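Local atomic coordinates of twin-arginine translocation pathway signal (Rhodoferax ferrireducens, PDB entry 5IM2), a protein that probably serves as the extracytoplasmic solute-binding component of a TRAP transporter and holds a copurified benzoate in its ligand pocket. Residues 169-181 with 244-258. Numbering follows the deposited sequence.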
# COMPACT_ATOMS: atom_id res chain seq x y z
N GLY A 169 -6.12 -3.49 -1.64
CA GLY A 169 -7.37 -4.03 -1.17
C GLY A 169 -7.35 -4.28 0.33
O GLY A 169 -6.35 -4.06 1.02
N PRO A 170 -8.48 -4.74 0.86
CA PRO A 170 -8.57 -4.90 2.32
C PRO A 170 -7.53 -5.86 2.88
O PRO A 170 -7.25 -6.92 2.31
CB PRO A 170 -9.99 -5.44 2.53
CG PRO A 170 -10.75 -4.99 1.29
CD PRO A 170 -9.75 -5.02 0.18
N GLY A 171 -6.93 -5.48 4.01
CA GLY A 171 -5.94 -6.33 4.63
C GLY A 171 -6.52 -7.63 5.17
O GLY A 171 -7.68 -7.71 5.60
N VAL A 172 -5.70 -8.69 5.13
CA VAL A 172 -6.09 -10.03 5.58
C VAL A 172 -5.01 -10.53 6.53
O VAL A 172 -3.84 -10.16 6.40
CB VAL A 172 -6.26 -10.97 4.34
CG1 VAL A 172 -6.52 -12.41 4.73
CG2 VAL A 172 -7.36 -10.46 3.42
N PHE A 173 -5.40 -11.36 7.49
CA PHE A 173 -4.45 -12.03 8.37
C PHE A 173 -4.06 -13.40 7.80
O PHE A 173 -4.93 -14.21 7.49
CB PHE A 173 -5.03 -12.27 9.77
CG PHE A 173 -5.34 -11.03 10.54
CD1 PHE A 173 -4.35 -10.11 10.84
CD2 PHE A 173 -6.62 -10.81 11.02
CE1 PHE A 173 -4.64 -8.97 11.56
CE2 PHE A 173 -6.91 -9.69 11.78
CZ PHE A 173 -5.92 -8.77 12.05
N HIS A 174 -2.76 -13.67 7.78
CA HIS A 174 -2.22 -14.95 7.31
C HIS A 174 -1.35 -15.50 8.43
O HIS A 174 -0.36 -14.87 8.81
CB HIS A 174 -1.41 -14.76 6.04
CG HIS A 174 -2.12 -13.91 5.03
ND1 HIS A 174 -3.02 -14.44 4.12
CD2 HIS A 174 -2.09 -12.58 4.80
CE1 HIS A 174 -3.54 -13.46 3.40
NE2 HIS A 174 -2.99 -12.32 3.79
N THR A 175 -1.72 -16.66 8.97
CA THR A 175 -1.02 -17.22 10.11
C THR A 175 -0.63 -18.66 9.85
O THR A 175 -1.27 -19.38 9.08
CB THR A 175 -1.87 -17.16 11.36
OG1 THR A 175 -3.17 -17.67 11.04
CG2 THR A 175 -2.02 -15.69 11.83
N LYS A 176 0.43 -19.10 10.51
CA LYS A 176 0.93 -20.45 10.33
C LYS A 176 0.06 -21.49 11.05
O LYS A 176 -0.23 -22.54 10.47
CB LYS A 176 2.38 -20.54 10.81
CG LYS A 176 3.37 -19.78 9.92
CD LYS A 176 4.81 -20.15 10.20
CE LYS A 176 5.42 -19.24 11.22
NZ LYS A 176 6.78 -19.73 11.63
N ASP A 177 -0.35 -21.21 12.29
CA ASP A 177 -0.90 -22.23 13.18
C ASP A 177 -2.25 -21.89 13.79
O ASP A 177 -3.04 -22.80 14.07
CB ASP A 177 0.08 -22.50 14.34
CG ASP A 177 1.46 -22.92 13.87
OD1 ASP A 177 1.58 -23.92 13.13
OD2 ASP A 177 2.44 -22.25 14.26
N LYS A 178 -2.53 -20.61 14.08
CA LYS A 178 -3.73 -20.22 14.82
C LYS A 178 -4.74 -19.59 13.87
O LYS A 178 -4.42 -18.62 13.18
CB LYS A 178 -3.45 -19.23 15.96
CG LYS A 178 -4.58 -19.35 17.03
CD LYS A 178 -4.42 -18.52 18.28
CE LYS A 178 -5.41 -18.97 19.36
NZ LYS A 178 -4.81 -19.94 20.35
N GLN A 179 -5.96 -20.11 13.88
CA GLN A 179 -7.04 -19.41 13.21
C GLN A 179 -7.47 -18.19 14.01
O GLN A 179 -7.65 -18.26 15.23
CB GLN A 179 -8.22 -20.34 13.01
CG GLN A 179 -9.41 -19.68 12.34
CD GLN A 179 -10.48 -20.70 11.98
OE1 GLN A 179 -11.06 -21.34 12.86
NE2 GLN A 179 -10.72 -20.86 10.69
N ILE A 180 -7.67 -17.07 13.32
CA ILE A 180 -8.06 -15.81 13.94
C ILE A 180 -9.57 -15.64 13.74
O ILE A 180 -10.02 -15.22 12.68
CB ILE A 180 -7.29 -14.62 13.35
CG1 ILE A 180 -5.77 -14.85 13.40
CG2 ILE A 180 -7.68 -13.33 14.06
CD1 ILE A 180 -5.25 -15.19 14.75
N LYS A 181 -10.36 -15.98 14.76
CA LYS A 181 -11.79 -15.71 14.69
C LYS A 181 -12.18 -14.45 15.44
O LYS A 181 -13.07 -13.72 14.99
CB LYS A 181 -12.58 -16.89 15.26
CG LYS A 181 -12.80 -18.01 14.27
CD LYS A 181 -13.70 -19.05 14.90
CE LYS A 181 -14.41 -19.90 13.88
NZ LYS A 181 -15.54 -20.61 14.52
N LEU A 244 3.47 -20.93 2.99
CA LEU A 244 4.13 -20.77 4.28
C LEU A 244 3.16 -20.55 5.44
O LEU A 244 3.61 -20.50 6.59
CB LEU A 244 5.12 -19.59 4.21
CG LEU A 244 6.19 -19.71 3.11
CD1 LEU A 244 6.87 -18.39 2.81
CD2 LEU A 244 7.23 -20.74 3.52
N THR A 245 1.87 -20.41 5.16
CA THR A 245 0.84 -20.21 6.19
C THR A 245 -0.34 -21.11 5.86
O THR A 245 -0.48 -21.56 4.72
CB THR A 245 0.39 -18.72 6.28
OG1 THR A 245 -0.15 -18.28 5.03
CG2 THR A 245 1.54 -17.80 6.70
N ARG A 246 -1.16 -21.40 6.87
CA ARG A 246 -2.27 -22.34 6.70
C ARG A 246 -3.63 -21.72 6.91
O ARG A 246 -4.63 -22.31 6.50
CB ARG A 246 -2.16 -23.52 7.70
CG ARG A 246 -1.33 -24.68 7.25
CD ARG A 246 -1.53 -25.87 8.20
NE ARG A 246 -0.99 -25.61 9.53
CZ ARG A 246 0.22 -25.98 9.94
NH1 ARG A 246 1.04 -26.65 9.14
NH2 ARG A 246 0.61 -25.69 11.17
N PHE A 247 -3.70 -20.58 7.60
CA PHE A 247 -4.95 -19.99 8.02
C PHE A 247 -5.02 -18.56 7.51
O PHE A 247 -4.02 -17.84 7.53
CB PHE A 247 -5.08 -20.01 9.55
CG PHE A 247 -5.21 -21.38 10.11
CD1 PHE A 247 -6.44 -21.99 10.19
CD2 PHE A 247 -4.08 -22.06 10.55
CE1 PHE A 247 -6.56 -23.27 10.70
CE2 PHE A 247 -4.20 -23.33 11.07
CZ PHE A 247 -5.44 -23.94 11.14
N HIS A 248 -6.20 -18.17 7.02
CA HIS A 248 -6.40 -16.83 6.49
C HIS A 248 -7.72 -16.30 7.02
O HIS A 248 -8.75 -16.96 6.88
CB HIS A 248 -6.40 -16.87 4.97
CG HIS A 248 -5.25 -17.65 4.40
ND1 HIS A 248 -4.06 -17.06 4.05
CD2 HIS A 248 -5.10 -18.97 4.18
CE1 HIS A 248 -3.22 -17.99 3.63
NE2 HIS A 248 -3.84 -19.16 3.68
N SER A 249 -7.69 -15.12 7.63
CA SER A 249 -8.90 -14.47 8.11
C SER A 249 -9.05 -13.14 7.39
O SER A 249 -8.25 -12.23 7.58
CB SER A 249 -8.86 -14.30 9.62
OG SER A 249 -9.16 -15.54 10.21
N GLU A 250 -10.08 -13.04 6.55
CA GLU A 250 -10.48 -11.80 5.92
C GLU A 250 -11.67 -11.21 6.68
O GLU A 250 -12.22 -11.83 7.59
CB GLU A 250 -10.83 -12.04 4.44
CG GLU A 250 -12.00 -12.99 4.27
CD GLU A 250 -12.16 -13.58 2.86
OE1 GLU A 250 -11.29 -13.38 1.97
OE2 GLU A 250 -13.18 -14.28 2.64
N PHE A 251 -12.01 -9.97 6.35
CA PHE A 251 -13.15 -9.29 6.94
C PHE A 251 -14.29 -9.23 5.94
O PHE A 251 -14.09 -8.80 4.80
CB PHE A 251 -12.76 -7.87 7.37
CG PHE A 251 -11.98 -7.85 8.64
CD1 PHE A 251 -10.64 -8.17 8.65
CD2 PHE A 251 -12.61 -7.60 9.84
CE1 PHE A 251 -9.93 -8.19 9.84
CE2 PHE A 251 -11.90 -7.60 11.03
CZ PHE A 251 -10.58 -7.91 11.03
N ASP A 252 -15.47 -9.67 6.34
CA ASP A 252 -16.63 -9.52 5.47
C ASP A 252 -16.77 -8.05 5.09
O ASP A 252 -16.67 -7.18 5.97
CB ASP A 252 -17.90 -10.03 6.14
CG ASP A 252 -19.07 -10.13 5.16
OD1 ASP A 252 -19.20 -11.19 4.52
OD2 ASP A 252 -19.84 -9.16 5.03
N PRO A 253 -17.01 -7.73 3.81
CA PRO A 253 -17.11 -6.31 3.42
C PRO A 253 -18.11 -5.50 4.23
O PRO A 253 -17.91 -4.30 4.42
CB PRO A 253 -17.55 -6.39 1.95
CG PRO A 253 -17.24 -7.75 1.52
CD PRO A 253 -17.36 -8.63 2.72
N ALA A 254 -19.19 -6.13 4.70
CA ALA A 254 -20.18 -5.43 5.52
C ALA A 254 -19.56 -4.77 6.74
O ALA A 254 -20.12 -3.81 7.27
CB ALA A 254 -21.28 -6.41 5.97
N GLY A 255 -18.44 -5.30 7.23
CA GLY A 255 -17.78 -4.76 8.40
C GLY A 255 -16.70 -3.75 8.10
O GLY A 255 -16.09 -3.21 9.03
N GLY A 256 -16.45 -3.47 6.83
CA GLY A 256 -15.35 -2.59 6.47
C GLY A 256 -14.05 -3.32 6.27
O GLY A 256 -13.96 -4.55 6.22
N ALA A 257 -13.00 -2.51 6.11
CA ALA A 257 -11.66 -3.00 5.84
C ALA A 257 -10.79 -2.64 7.03
O ALA A 257 -10.64 -1.47 7.36
CB ALA A 257 -11.09 -2.37 4.57
N LEU A 258 -10.18 -3.65 7.64
CA LEU A 258 -9.39 -3.38 8.84
C LEU A 258 -8.30 -2.35 8.56
O LEU A 258 -8.13 -1.40 9.33
CB LEU A 258 -8.78 -4.68 9.36
CG LEU A 258 -7.84 -4.48 10.57
CD1 LEU A 258 -8.62 -3.96 11.74
CD2 LEU A 258 -7.18 -5.78 10.91
O HOH W 1 -9.93 -6.01 5.92
O HOH W 2 -10.27 -8.60 4.39
O HOH W 3 -8.74 -19.34 9.02
O HOH W 4 -7.43 -17.26 10.41
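H174 and H248 meet edge to edge, ND1 to ND1 at 2.8 Å, each nitrogen in the plane of the other ring. The ring planes stand 69° apart. As a non-hydrogen-bonded pair they leave the same sheet face, where W233 packs against both, and matching torsions, CG anti to the carbonyl carbon (chi1 -47° and -48°), turn ND1 toward ND1. L231 O and N315 take up the NE2 atoms of H174 and H248, fixing how each ring is turned. Strands 171-175 and 247-251 run antiparallel as neighbours in the six-stranded mixed sheet of one lobe of this periplasmic-binding-protein fold, between 228-232 and 316-320. R246 and F247 both face T175 in a classic beta bulge, their backbone nitrogens sharing T175 O. On the other face, S249 OG donates to I180 O at 2.6 Å, tying the returning chain across the strand. T175 OG1 reaches K178 O at 2.7 Å and touches F247 CB, while the F247 ring carries Q179 N over one face. F173 CZ presses on L258 CD2 at 3.4 Å and F173 CE2 meets the edge of F251. From the bulge, poorly ordered R246 forms a salt bridge, NH2 to D177 OD1 at 2.8 Å.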